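Local coordinates for ferric-siderophore receptor protein (Streptomyces coelicolor, PDB 2X4L), which probably binds ferric siderophores outside the cell membrane and delivers them to a transporter for iron uptake, at residues A[49-54]-A[80-85]; A[58-63]-A[301-306]; A[197-202]-A[259-264]. All blocks are in the same frame, centred on the assembly; numbering follows the deposited sequence.

Contact 1. Residues A[49-54]-A[80-85]; sequences VAFTGV and DVQAGD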
ATOM      1  N   VAL A  49     -11.595  -4.234  14.089  1.00  9.71           N
ATOM      2  CA  VAL A  49     -10.543  -5.113  13.574  1.00  9.84           C
ATOM      3  C   VAL A  49     -10.215  -4.709  12.178  1.00 10.09           C
ATOM      4  O   VAL A  49     -11.124  -4.413  11.406  1.00 11.66           O
ATOM      5  CB  VAL A  49     -11.014  -6.585  13.662  1.00 10.47           C
ATOM      6  CG1 VAL A  49     -10.083  -7.549  12.929  1.00 10.52           C
ATOM      7  CG2 VAL A  49     -11.217  -7.012  15.148  1.00 10.22           C
ATOM      8  N   ALA A  50      -8.946  -4.616  11.860  1.00  8.71           N
ATOM      9  CA  ALA A  50      -8.584  -4.138  10.521  1.00  9.43           C
ATOM     10  C   ALA A  50      -7.393  -4.874   9.914  1.00  8.39           C
ATOM     11  O   ALA A  50      -6.494  -5.333  10.650  1.00 10.06           O
ATOM     12  CB  ALA A  50      -8.242  -2.626  10.623  1.00 10.56           C
ATOM     13  N   PHE A  51      -7.306  -4.886   8.600  1.00  7.87           N
ATOM     14  CA  PHE A  51      -6.101  -5.303   7.937  1.00  7.24           C
ATOM     15  C   PHE A  51      -4.970  -4.419   8.532  1.00  8.31           C
ATOM     16  O   PHE A  51      -5.171  -3.227   8.768  1.00  9.27           O
ATOM     17  CB  PHE A  51      -6.255  -5.042   6.434  1.00  8.92           C
ATOM     18  CG  PHE A  51      -4.985  -5.337   5.681  1.00  7.20           C
ATOM     19  CD1 PHE A  51      -4.553  -6.652   5.580  1.00  8.38           C
ATOM     20  CD2 PHE A  51      -4.292  -4.324   5.038  1.00  8.97           C
ATOM     21  CE1 PHE A  51      -3.366  -6.956   4.934  1.00  8.92           C
ATOM     22  CE2 PHE A  51      -3.094  -4.632   4.381  1.00 10.31           C
ATOM     23  CZ  PHE A  51      -2.623  -5.964   4.315  1.00  7.33           C
ATOM     24  N   THR A  52      -3.792  -5.052   8.725  1.00  8.23           N
ATOM     25  CA  THR A  52      -2.729  -4.318   9.401  1.00  8.29           C
ATOM     26  C   THR A  52      -2.514  -2.924   8.774  1.00  9.03           C
ATOM     27  O   THR A  52      -2.353  -1.950   9.494  1.00  8.58           O
ATOM     28  CB  THR A  52      -1.475  -5.125   9.360  1.00  8.84           C
ATOM     29  OG1 THR A  52      -1.789  -6.338  10.065  1.00 10.80           O
ATOM     30  CG2 THR A  52      -0.333  -4.370  10.109  1.00 10.33           C
ATOM     31  N   GLY A  53      -2.446  -2.835   7.428  1.00  7.42           N
ATOM     32  CA  GLY A  53      -2.144  -1.528   6.789  1.00  8.08           C
ATOM     33  C   GLY A  53      -3.242  -0.512   7.037  1.00  8.85           C
ATOM     34  O   GLY A  53      -2.941   0.711   7.037  1.00 10.06           O
ATOM     35  N   VAL A  54      -4.476  -0.959   7.156  1.00  7.90           N
ATOM     36  CA  VAL A  54      -5.594  -0.057   7.482  1.00  8.79           C
ATOM     37  C   VAL A  54      -5.527   0.371   8.948  1.00  9.91           C
ATOM     38  O   VAL A  54      -5.623   1.571   9.309  1.00 10.26           O
ATOM     39  CB  VAL A  54      -6.949  -0.731   7.169  1.00  8.35           C
ATOM     40  CG1 VAL A  54      -8.127   0.125   7.723  1.00 11.40           C
ATOM     41  CG2 VAL A  54      -7.057  -0.888   5.645  1.00 10.76           C
ATOM     42  N   ASP A  80       6.338  -4.721  11.041  1.00 11.33           N
ATOM     43  CA  ASP A  80       6.413  -4.794   9.581  1.00 11.01           C
ATOM     44  C   ASP A  80       6.218  -3.381   9.021  1.00 10.56           C
ATOM     45  O   ASP A  80       5.563  -2.579   9.678  1.00 10.09           O
ATOM     46  CB  ASP A  80       5.278  -5.727   9.113  1.00 11.25           C
ATOM     47  CG  ASP A  80       5.390  -6.037   7.620  1.00 10.94           C
ATOM     48  OD1 ASP A  80       6.156  -7.048   7.315  1.00 12.82           O
ATOM     49  OD2 ASP A  80       4.763  -5.306   6.799  1.00 10.84           O
ATOM     50  N   VAL A  81       6.694  -3.141   7.806  1.00 10.52           N
ATOM     51  CA  VAL A  81       6.421  -1.845   7.185  1.00 10.56           C
ATOM     52  C   VAL A  81       4.953  -1.551   7.115  1.00 10.50           C
ATOM     53  O   VAL A  81       4.541  -0.376   7.363  1.00 11.94           O
ATOM     54  CB  VAL A  81       7.049  -1.857   5.788  1.00 10.14           C
ATOM     55  CG1 VAL A  81       6.399  -2.804   4.856  1.00 13.38           C
ATOM     56  CG2 VAL A  81       6.891  -0.401   5.207  1.00 13.86           C
ATOM     57  N   GLN A  82       4.061  -2.558   6.912  1.00  9.05           N
ATOM     58  CA  GLN A  82       2.629  -2.252   6.829  1.00  8.97           C
ATOM     59  C   GLN A  82       1.973  -1.971   8.155  1.00 10.23           C
ATOM     60  O   GLN A  82       0.855  -1.554   8.182  1.00 11.16           O
ATOM     61  CB  GLN A  82       1.916  -3.462   6.129  1.00  8.44           C
ATOM     62  CG  GLN A  82       2.413  -3.612   4.605  1.00  9.53           C
ATOM     63  CD  GLN A  82       1.518  -4.493   3.816  1.00  8.94           C
ATOM     64  OE1 GLN A  82       0.352  -4.073   3.468  1.00 12.14           O
ATOM     65  NE2 GLN A  82       1.911  -5.668   3.594  1.00  8.90           N
ATOM     66  N   ALA A  83       2.720  -2.107   9.260  1.00  8.51           N
ATOM     67  CA  ALA A  83       2.153  -1.792  10.558  1.00 10.33           C
ATOM     68  C   ALA A  83       2.380  -0.291  10.891  1.00  9.81           C
ATOM     69  O   ALA A  83       1.898   0.187  11.867  1.00 12.15           O
ATOM     70  CB  ALA A  83       2.822  -2.693  11.672  1.00 10.25           C
ATOM     71  N   GLY A  84       3.165   0.437  10.100  1.00 10.98           N
ATOM     72  CA  GLY A  84       3.365   1.907  10.393  1.00 11.65           C
ATOM     73  C   GLY A  84       3.831   2.060  11.824  1.00 11.49           C
ATOM     74  O   GLY A  84       4.803   1.391  12.252  1.00 12.69           O
ATOM     75  N   ASP A  85       3.124   2.937  12.503  1.00 11.94           N
ATOM     76  CA  ASP A  85       3.522   3.292  13.875  1.00 12.73           C
ATOM     77  C   ASP A  85       2.638   2.573  14.891  1.00 13.53           C
ATOM     78  O   ASP A  85       2.741   2.908  16.056  1.00 15.47           O
ATOM     79  CB  ASP A  85       3.505   4.835  14.135  1.00 14.24           C
ATOM     80  CG  ASP A  85       4.528   5.545  13.309  1.00 15.50           C
ATOM     81  OD1 ASP A  85       5.681   5.043  13.245  1.00 20.05           O
ATOM     82  OD2 ASP A  85       4.156   6.627  12.744  1.00 18.11           O
TER
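Thr52 and Ala83 make the apolar part of this contact: the methyl Thr52 CG2 lies 3.6 Å from Ala83 CA and 3.9 Å from Ala83 CB. CG2 stands anti to the backbone N, while OG1 on the other branch (chi1 -61°) hydrogen-bonds Thr72 OG1. Beside this pair, CE2 and CZ on the rim of the Phe51 ring meet the amide end of Gln82, which lies at the ring edge with its plane turned 62° from the ring. The segments join two parts of one lobe of the solute-binding fold. Phe51 ends strand 48-51 of the parallel sheet and takes the N-cap position of helix 52-60, and 80-85 belongs to the loop between strands 67-69 and 92-95. Among the backbones, Gly53 CA sits 3.3 Å from Gln82 O in a CA-H...O contact; a CB on Gly53 would be crowded by Phe51 CE2. No conventional hydrogen bond crosses. The loop is shaped by its own bonds instead, Asp80 OD2 accepting from Gln82 N at 2.8 Å (172° at the hydrogen) in an Asx turn that overlaps the start of the 3-10 segment 81-83. Trp126 meets the Phe51 ring edge-to-face.

Contact 2. Residues A[58-63]-A[301-306]; sequences LFDYGV and ILSYDK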
ATOM      1  N   LEU A  58      -5.317   4.222  10.402  1.00 11.30           N
ATOM      2  CA  LEU A  58      -6.215   4.741  11.443  1.00 12.95           C
ATOM      3  C   LEU A  58      -5.405   5.202  12.658  1.00 14.75           C
ATOM      4  O   LEU A  58      -5.766   6.250  13.251  1.00 15.20           O
ATOM      5  CB  LEU A  58      -7.178   3.641  11.918  1.00 12.27           C
ATOM      6  CG  LEU A  58      -8.183   3.334  10.833  1.00 14.31           C
ATOM      7  CD1 LEU A  58      -9.072   2.137  11.162  1.00 14.83           C
ATOM      8  CD2 LEU A  58      -9.104   4.524  10.574  1.00 17.64           C
ATOM      9  N   PHE A  59      -4.317   4.499  13.018  1.00 13.83           N
ATOM     10  CA  PHE A  59      -3.457   4.911  14.129  1.00 13.63           C
ATOM     11  C   PHE A  59      -2.954   6.364  13.942  1.00 15.07           C
ATOM     12  O   PHE A  59      -2.880   7.143  14.954  1.00 16.51           O
ATOM     13  CB  PHE A  59      -2.264   3.967  14.213  1.00 15.76           C
ATOM     14  CG  PHE A  59      -1.352   4.278  15.376  1.00 15.54           C
ATOM     15  CD1 PHE A  59      -1.615   3.743  16.650  1.00 20.92           C
ATOM     16  CD2 PHE A  59      -0.267   5.127  15.210  1.00 17.99           C
ATOM     17  CE1 PHE A  59      -0.804   4.067  17.701  1.00 20.95           C
ATOM     18  CE2 PHE A  59       0.575   5.478  16.315  1.00 21.57           C
ATOM     19  CZ  PHE A  59       0.280   4.904  17.564  1.00 20.63           C
ATOM     20  N   ASP A  60      -2.563   6.727  12.714  1.00 14.79           N
ATOM     21  CA  ASP A  60      -2.048   8.088  12.502  1.00 14.74           C
ATOM     22  C   ASP A  60      -3.117   9.194  12.665  1.00 17.08           C
ATOM     23  O   ASP A  60      -2.784  10.406  12.731  1.00 18.48           O
ATOM     24  CB  ASP A  60      -1.479   8.144  11.078  1.00 14.24           C
ATOM     25  CG  ASP A  60      -0.159   7.488  10.976  1.00 15.33           C
ATOM     26  OD1 ASP A  60       0.449   7.053  11.963  1.00 13.83           O
ATOM     27  OD2 ASP A  60       0.345   7.379   9.838  1.00 13.88           O
ATOM     28  N   TYR A  61      -4.384   8.771  12.657  1.00 16.09           N
ATOM     29  CA  TYR A  61      -5.498   9.689  12.993  1.00 17.92           C
ATOM     30  C   TYR A  61      -6.011   9.467  14.392  1.00 19.66           C
ATOM     31  O   TYR A  61      -7.068   9.951  14.687  1.00 22.43           O
ATOM     32  CB  TYR A  61      -6.607   9.407  12.002  1.00 18.52           C
ATOM     33  CG  TYR A  61      -6.168   9.725  10.592  1.00 15.81           C
ATOM     34  CD1 TYR A  61      -5.610  10.981  10.287  1.00 19.32           C
ATOM     35  CD2 TYR A  61      -6.273   8.787   9.538  1.00 14.15           C
ATOM     36  CE1 TYR A  61      -5.186  11.312   8.988  1.00 22.69           C
ATOM     37  CE2 TYR A  61      -5.854   9.153   8.215  1.00 13.32           C
ATOM     38  CZ  TYR A  61      -5.318  10.438   7.968  1.00 16.47           C
ATOM     39  OH  TYR A  61      -4.866  10.715   6.680  1.00 16.07           O
ATOM     40  N   GLY A  62      -5.275   8.725  15.220  1.00 19.16           N
ATOM     41  CA  GLY A  62      -5.629   8.519  16.615  1.00 20.14           C
ATOM     42  C   GLY A  62      -6.824   7.648  16.833  1.00 19.68           C
ATOM     43  O   GLY A  62      -7.434   7.747  17.927  1.00 20.50           O
ATOM     44  N   VAL A  63      -7.084   6.729  15.884  1.00 17.92           N
ATOM     45  CA  VAL A  63      -8.172   5.747  16.066  1.00 17.51           C
ATOM     46  C   VAL A  63      -7.528   4.405  16.360  1.00 18.24           C
ATOM     47  O   VAL A  63      -6.787   3.912  15.542  1.00 19.77           O
ATOM     48  CB  VAL A  63      -9.009   5.727  14.822  1.00 16.64           C
ATOM     49  CG1 VAL A  63      -9.977   4.484  14.740  1.00 17.53           C
ATOM     50  CG2 VAL A  63      -9.780   7.094  14.705  1.00 17.22           C
ATOM     51  N   ILE A 301       0.007   2.742   3.128  1.00  8.89           N
ATOM     52  CA  ILE A 301      -0.802   2.924   4.337  1.00 10.44           C
ATOM     53  C   ILE A 301      -1.516   4.230   4.095  1.00  9.71           C
ATOM     54  O   ILE A 301      -0.918   5.291   3.873  1.00 11.18           O
ATOM     55  CB  ILE A 301       0.104   3.038   5.559  1.00  9.10           C
ATOM     56  CG1 ILE A 301       0.891   1.728   5.793  1.00 12.02           C
ATOM     57  CG2 ILE A 301      -0.709   3.483   6.757  1.00 10.90           C
ATOM     58  CD1 ILE A 301       2.117   1.935   6.763  1.00 12.72           C
ATOM     59  N   LEU A 302      -2.838   4.150   4.124  1.00  9.76           N
ATOM     60  CA  LEU A 302      -3.704   5.251   3.657  1.00 10.54           C
ATOM     61  C   LEU A 302      -3.896   6.415   4.695  1.00 11.76           C
ATOM     62  O   LEU A 302      -5.027   6.796   5.010  1.00 13.17           O
ATOM     63  CB  LEU A 302      -4.998   4.656   3.157  1.00 10.57           C
ATOM     64  CG  LEU A 302      -4.884   3.732   1.935  1.00 10.91           C
ATOM     65  CD1 LEU A 302      -6.192   2.986   1.713  1.00 12.75           C
ATOM     66  CD2 LEU A 302      -4.453   4.539   0.732  1.00 14.31           C
ATOM     67  N   SER A 303      -2.759   6.904   5.212  1.00 11.75           N
ATOM     68  CA  SER A 303      -2.713   8.170   5.933  1.00 12.96           C
ATOM     69  C   SER A 303      -1.812   9.120   5.170  1.00 13.14           C
ATOM     70  O   SER A 303      -0.899   8.723   4.486  1.00 13.12           O
ATOM     71  CB  SER A 303      -2.221   8.054   7.369  1.00 13.10           C
ATOM     72  OG  SER A 303      -0.884   7.631   7.359  1.00 13.36           O
ATOM     73  N   TYR A 304      -2.124  10.409   5.275  1.00 13.62           N
ATOM     74  CA  TYR A 304      -1.202  11.366   4.627  1.00 12.83           C
ATOM     75  C   TYR A 304       0.189  11.233   5.179  1.00 12.74           C
ATOM     76  O   TYR A 304       1.171  11.315   4.383  1.00 13.88           O
ATOM     77  CB  TYR A 304      -1.738  12.838   4.729  1.00 14.83           C
ATOM     78  CG  TYR A 304      -3.012  13.001   3.922  1.00 14.00           C
ATOM     79  CD1 TYR A 304      -2.994  13.020   2.514  1.00 13.60           C
ATOM     80  CD2 TYR A 304      -4.268  13.029   4.574  1.00 18.82           C
ATOM     81  CE1 TYR A 304      -4.198  13.108   1.761  1.00 16.35           C
ATOM     82  CE2 TYR A 304      -5.437  13.122   3.834  1.00 18.72           C
ATOM     83  CZ  TYR A 304      -5.396  13.218   2.466  1.00 18.07           C
ATOM     84  OH  TYR A 304      -6.546  13.282   1.753  1.00 20.71           O
ATOM     85  N   ASP A 305       0.326  10.966   6.463  1.00 13.96           N
ATOM     86  CA  ASP A 305       1.597  10.833   7.089  1.00 14.65           C
ATOM     87  C   ASP A 305       2.428   9.755   6.399  1.00 12.93           C
ATOM     88  O   ASP A 305       3.635   9.905   6.206  1.00 17.79           O
ATOM     89  CB  ASP A 305       1.342  10.461   8.555  1.00 15.88           C
ATOM     90  CG  ASP A 305       2.538  10.280   9.251  1.00 23.25           C
ATOM     91  OD1 ASP A 305       2.870  11.131  10.068  1.00 31.19           O
ATOM     92  OD2 ASP A 305       3.224   9.331   8.868  1.00 27.16           O
ATOM     93  N   LYS A 306       1.791   8.627   6.194  1.00 12.29           N
ATOM     94  CA  LYS A 306       2.555   7.535   5.572  1.00 11.72           C
ATOM     95  C   LYS A 306       2.680   7.544   4.079  1.00 10.61           C
ATOM     96  O   LYS A 306       3.489   6.813   3.488  1.00 11.15           O
ATOM     97  CB  LYS A 306       1.962   6.185   6.009  1.00 10.09           C
ATOM     98  CG  LYS A 306       2.073   5.898   7.482  1.00 10.99           C
ATOM     99  CD  LYS A 306       3.503   5.743   7.935  1.00 11.89           C
ATOM    100  CE  LYS A 306       3.598   5.590   9.481  1.00 14.76           C
ATOM    101  NZ  LYS A 306       3.060   6.833  10.207  1.00 15.53           N
TER
HETATM  102  O   HOH W   1      -6.063   9.349   4.831  1.00  8.80           O
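Asp60 and Lys306 cross at about a right angle, the carboxylate meeting the ammonium end of the bent lysine chain. Lys306 NZ donates to Asp60 OD2 at 2.8 Å from the syn side, 16° out of the carboxylate plane, and weakly to Asp60 OD1 at 3.2 Å. Ser303 OG takes the anti lone pair of Asp60 OD2 at 2.8 Å, giving that oxygen two strong donors. With chi1 65°, Ser303 OG sits between its backbone N and carbonyl carbon, where it also accepts from Lys306 N at 3.1 Å and so N-caps helix 304-320. Lys306 NZ comes to Asp305 OD2 from above that carboxylate's plane, 2.8 Å away, and Asp85 is a further acidic partner. An alanine in place of Asp60 would probably leave Ser303 OG without its acceptor and Lys306 with less counter-charge. Tyr61 crosses Tyr304 obliquely. Tyr61 OH accepts from Tyr304 N at 3.1 Å (161° at the hydrogen) and donates to a water, which in turn donates to Leu302 O, 2.8 Å from the water oxygen. The contact thus ties the last turn of helix 52-60, closed by a Schellman motif at Gly62, to the start of helix 304-320; Tyr61 and Tyr304 both pack against helices 153-165 and 173-195.

Contact 3. Residues A[197-202]-A[259-264]; sequences PEIRVL and PADVII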
ATOM      1  N   PRO A 197      12.677  14.869 -17.165  1.00 17.61           N
ATOM      2  CA  PRO A 197      11.642  14.125 -17.896  1.00 18.31           C
ATOM      3  C   PRO A 197      12.312  12.891 -18.520  1.00 17.26           C
ATOM      4  O   PRO A 197      11.592  11.923 -18.855  1.00 20.00           O
ATOM      5  CB  PRO A 197      11.169  15.125 -18.983  1.00 18.92           C
ATOM      6  CG  PRO A 197      12.309  15.999 -19.174  1.00 17.91           C
ATOM      7  CD  PRO A 197      12.843  16.228 -17.738  1.00 18.95           C
ATOM      8  N   GLU A 198      13.647  12.919 -18.554  1.00 19.32           N
ATOM      9  CA  GLU A 198      14.388  11.788 -19.216  1.00 19.26           C
ATOM     10  C   GLU A 198      14.605  10.618 -18.279  1.00 18.73           C
ATOM     11  O   GLU A 198      14.970   9.512 -18.742  1.00 16.84           O
ATOM     12  CB  GLU A 198      15.747  12.261 -19.730  1.00 21.19           C
ATOM     13  CG  GLU A 198      16.841  12.555 -18.724  1.00 22.95           C
ATOM     14  CD  GLU A 198      16.652  13.894 -17.884  1.00 24.27           C
ATOM     15  OE1 GLU A 198      15.642  14.586 -18.086  1.00 26.56           O
ATOM     16  OE2 GLU A 198      17.499  14.217 -17.041  1.00 30.63           O
ATOM     17  N   ILE A 199      14.377  10.827 -16.983  1.00 15.48           N
ATOM     18  CA  ILE A 199      14.558   9.763 -15.964  1.00 14.53           C
ATOM     19  C   ILE A 199      13.425   8.738 -15.992  1.00 14.84           C
ATOM     20  O   ILE A 199      12.270   9.101 -15.713  1.00 15.29           O
ATOM     21  CB  ILE A 199      14.796  10.348 -14.539  1.00 13.67           C
ATOM     22  CG1 ILE A 199      16.056  11.240 -14.576  1.00 13.92           C
ATOM     23  CG2 ILE A 199      14.817   9.192 -13.511  1.00 12.92           C
ATOM     24  CD1 ILE A 199      17.407  10.489 -14.989  1.00 15.11           C
ATOM     25  N   ARG A 200      13.739   7.500 -16.348  1.00 14.91           N
ATOM     26  CA  ARG A 200      12.738   6.408 -16.544  1.00 13.34           C
ATOM     27  C   ARG A 200      12.681   5.585 -15.263  1.00 12.89           C
ATOM     28  O   ARG A 200      13.725   5.098 -14.790  1.00 12.06           O
ATOM     29  CB  ARG A 200      13.192   5.475 -17.656  1.00 14.25           C
ATOM     30  CG  ARG A 200      13.255   6.212 -18.947  1.00 16.62           C
ATOM     31  CD  ARG A 200      14.169   5.576 -20.008  1.00 17.80           C
ATOM     32  NE  ARG A 200      15.550   5.635 -19.624  1.00 20.41           N
ATOM     33  CZ  ARG A 200      16.584   5.188 -20.345  1.00 19.50           C
ATOM     34  NH1 ARG A 200      16.426   4.678 -21.540  1.00 22.33           N
ATOM     35  NH2 ARG A 200      17.783   5.312 -19.836  1.00 20.83           N
ATOM     36  N   VAL A 201      11.519   5.498 -14.657  1.00 11.71           N
ATOM     37  CA  VAL A 201      11.291   4.734 -13.421  1.00  9.94           C
ATOM     38  C   VAL A 201      10.652   3.388 -13.672  1.00 11.15           C
ATOM     39  O   VAL A 201       9.628   3.357 -14.393  1.00 11.38           O
ATOM     40  CB  VAL A 201      10.365   5.570 -12.512  1.00  9.13           C
ATOM     41  CG1 VAL A 201      10.189   4.774 -11.167  1.00 11.73           C
ATOM     42  CG2 VAL A 201      11.059   6.948 -12.248  1.00 12.81           C
ATOM     43  N   LEU A 202      11.227   2.316 -13.104  1.00 10.35           N
ATOM     44  CA  LEU A 202      10.716   0.994 -13.259  1.00 10.43           C
ATOM     45  C   LEU A 202      10.217   0.538 -11.933  1.00  9.17           C
ATOM     46  O   LEU A 202      10.935   0.621 -10.898  1.00  9.82           O
ATOM     47  CB  LEU A 202      11.781   0.063 -13.782  1.00 11.56           C
ATOM     48  CG  LEU A 202      11.200  -1.339 -14.077  1.00 14.19           C
ATOM     49  CD1 LEU A 202      11.937  -1.981 -15.198  1.00 17.69           C
ATOM     50  CD2 LEU A 202      11.299  -2.192 -12.836  1.00 15.88           C
ATOM     51  N   PRO A 259      15.218  -0.610 -20.247  1.00 18.87           N
ATOM     52  CA  PRO A 259      16.239   0.293 -19.667  1.00 19.44           C
ATOM     53  C   PRO A 259      15.520   1.180 -18.594  1.00 17.25           C
ATOM     54  O   PRO A 259      14.428   1.721 -18.855  1.00 19.17           O
ATOM     55  CB  PRO A 259      16.649   1.106 -20.871  1.00 20.94           C
ATOM     56  CG  PRO A 259      16.455   0.082 -22.022  1.00 23.29           C
ATOM     57  CD  PRO A 259      15.151  -0.498 -21.721  1.00 18.74           C
ATOM     58  N   ALA A 260      16.137   1.278 -17.419  1.00 16.55           N
ATOM     59  CA  ALA A 260      15.565   2.058 -16.348  1.00 16.37           C
ATOM     60  C   ALA A 260      16.674   2.846 -15.658  1.00 15.44           C
ATOM     61  O   ALA A 260      17.841   2.390 -15.596  1.00 16.35           O
ATOM     62  CB  ALA A 260      14.872   1.143 -15.368  1.00 17.96           C
ATOM     63  N   ASP A 261      16.358   4.050 -15.185  1.00 13.27           N
ATOM     64  CA  ASP A 261      17.272   4.878 -14.480  1.00 14.55           C
ATOM     65  C   ASP A 261      17.080   4.795 -12.953  1.00 12.76           C
ATOM     66  O   ASP A 261      18.035   4.839 -12.173  1.00 14.32           O
ATOM     67  CB  ASP A 261      17.137   6.326 -14.945  1.00 15.26           C
ATOM     68  CG  ASP A 261      17.296   6.423 -16.412  1.00 15.35           C
ATOM     69  OD1 ASP A 261      18.304   5.906 -16.946  1.00 17.61           O
ATOM     70  OD2 ASP A 261      16.373   6.795 -17.169  1.00 14.51           O
ATOM     71  N   VAL A 262      15.812   4.683 -12.523  1.00 10.98           N
ATOM     72  CA  VAL A 262      15.486   4.538 -11.093  1.00 11.04           C
ATOM     73  C   VAL A 262      14.584   3.306 -11.021  1.00 10.34           C
ATOM     74  O   VAL A 262      13.627   3.169 -11.836  1.00 11.12           O
ATOM     75  CB  VAL A 262      14.690   5.757 -10.563  1.00 10.67           C
ATOM     76  CG1 VAL A 262      14.194   5.479  -9.167  1.00 13.66           C
ATOM     77  CG2 VAL A 262      15.591   6.972 -10.612  1.00 12.76           C
ATOM     78  N   ILE A 263      14.893   2.401 -10.105  1.00 10.55           N
ATOM     79  CA  ILE A 263      13.980   1.232  -9.848  1.00 10.70           C
ATOM     80  C   ILE A 263      13.378   1.375  -8.459  1.00 10.00           C
ATOM     81  O   ILE A 263      14.117   1.647  -7.490  1.00 10.94           O
ATOM     82  CB  ILE A 263      14.765  -0.057  -9.982  1.00 11.09           C
ATOM     83  CG1 ILE A 263      15.392  -0.122 -11.342  1.00 13.22           C
ATOM     84  CG2 ILE A 263      13.809  -1.264  -9.699  1.00 10.80           C
ATOM     85  CD1 ILE A 263      16.341  -1.435 -11.535  1.00 15.04           C
ATOM     86  N   ILE A 264      12.030   1.223  -8.375  1.00  8.48           N
ATOM     87  CA  ILE A 264      11.324   1.262  -7.112  1.00  8.45           C
ATOM     88  C   ILE A 264      10.834  -0.151  -6.824  1.00  9.43           C
ATOM     89  O   ILE A 264      10.098  -0.740  -7.676  1.00 10.26           O
ATOM     90  CB  ILE A 264      10.267   2.334  -7.088  1.00  8.42           C
ATOM     91  CG1 ILE A 264       9.072   2.133  -8.064  1.00  8.91           C
ATOM     92  CG2 ILE A 264      11.000   3.726  -7.488  1.00 10.85           C
ATOM     93  CD1 ILE A 264       7.904   3.164  -7.953  1.00 10.35           C
TER
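Strands 200-206 and 262-266 run parallel here, where the axes of 200-202 and 262-264 come within 4.7 Å at an angle of 27°, with Val201 paired to Val262 and Leu202 to Ile263. They are neighbours in the mixed sheet of the second lobe of this solute-binding fold. Leu202 is bonded through both its backbone polar atoms: its N donates to Val262 O and its O accepts from Ile264 N, each at 2.8 Å and nearly along the C=O axis. On one face of the sheet, Val201 lies side by side with Val262, pointing the same way, and Val201 CG1 reaches Ile264 CG2 at 3.9 Å; Ile199 CG2 extends this apolar patch to Val262 CG2. On the other face Leu202 runs alongside Ile263, while Leu202 CB touches Ala260 CB at 3.6 Å. Just before Val262, Asp261 forms a side-on salt bridge with Arg200, Arg200 NE to Asp261 OD2 and Arg200 NH2 to Asp261 OD1, the planes 33° apart. Pro259 CB lies over one face of the guanidinium. Asp261 OD1 also accepts from the backbone N of Val324 and Gly325, and Arg200 NH2 donates to Gly325 O, so the pair binds the chain's C-terminal end to the sheet. Arg200 O takes the backbone N-H of both Asp261 and Val262. In return Asp261 OD2 clasps Arg200 twice, its anti lone pair accepting from the backbone N at 2.8 Å and its syn side from NE, also at 2.8 Å.

Contacts 1 and 2 lie close together, their centres 10 Å apart, and share helix 52-60: contact 1 uses its start and contact 2 its end. They touch directly through the salt bridge from Asp85 to Lys306, and their segments alternate along the chain. Contact 3 sits across the chain's centre from contact 1, its centre 29 Å from those of both others and its nearest atoms about 13 Å away. Contact 1 closes before contact 3 opens, and both segments of contact 3 fall between those of contact 2. Helix 173-195 leads into contact 3, consistent with the two lobes of siderophore-binding relatives, which one long helix, here probably 173-195, connects.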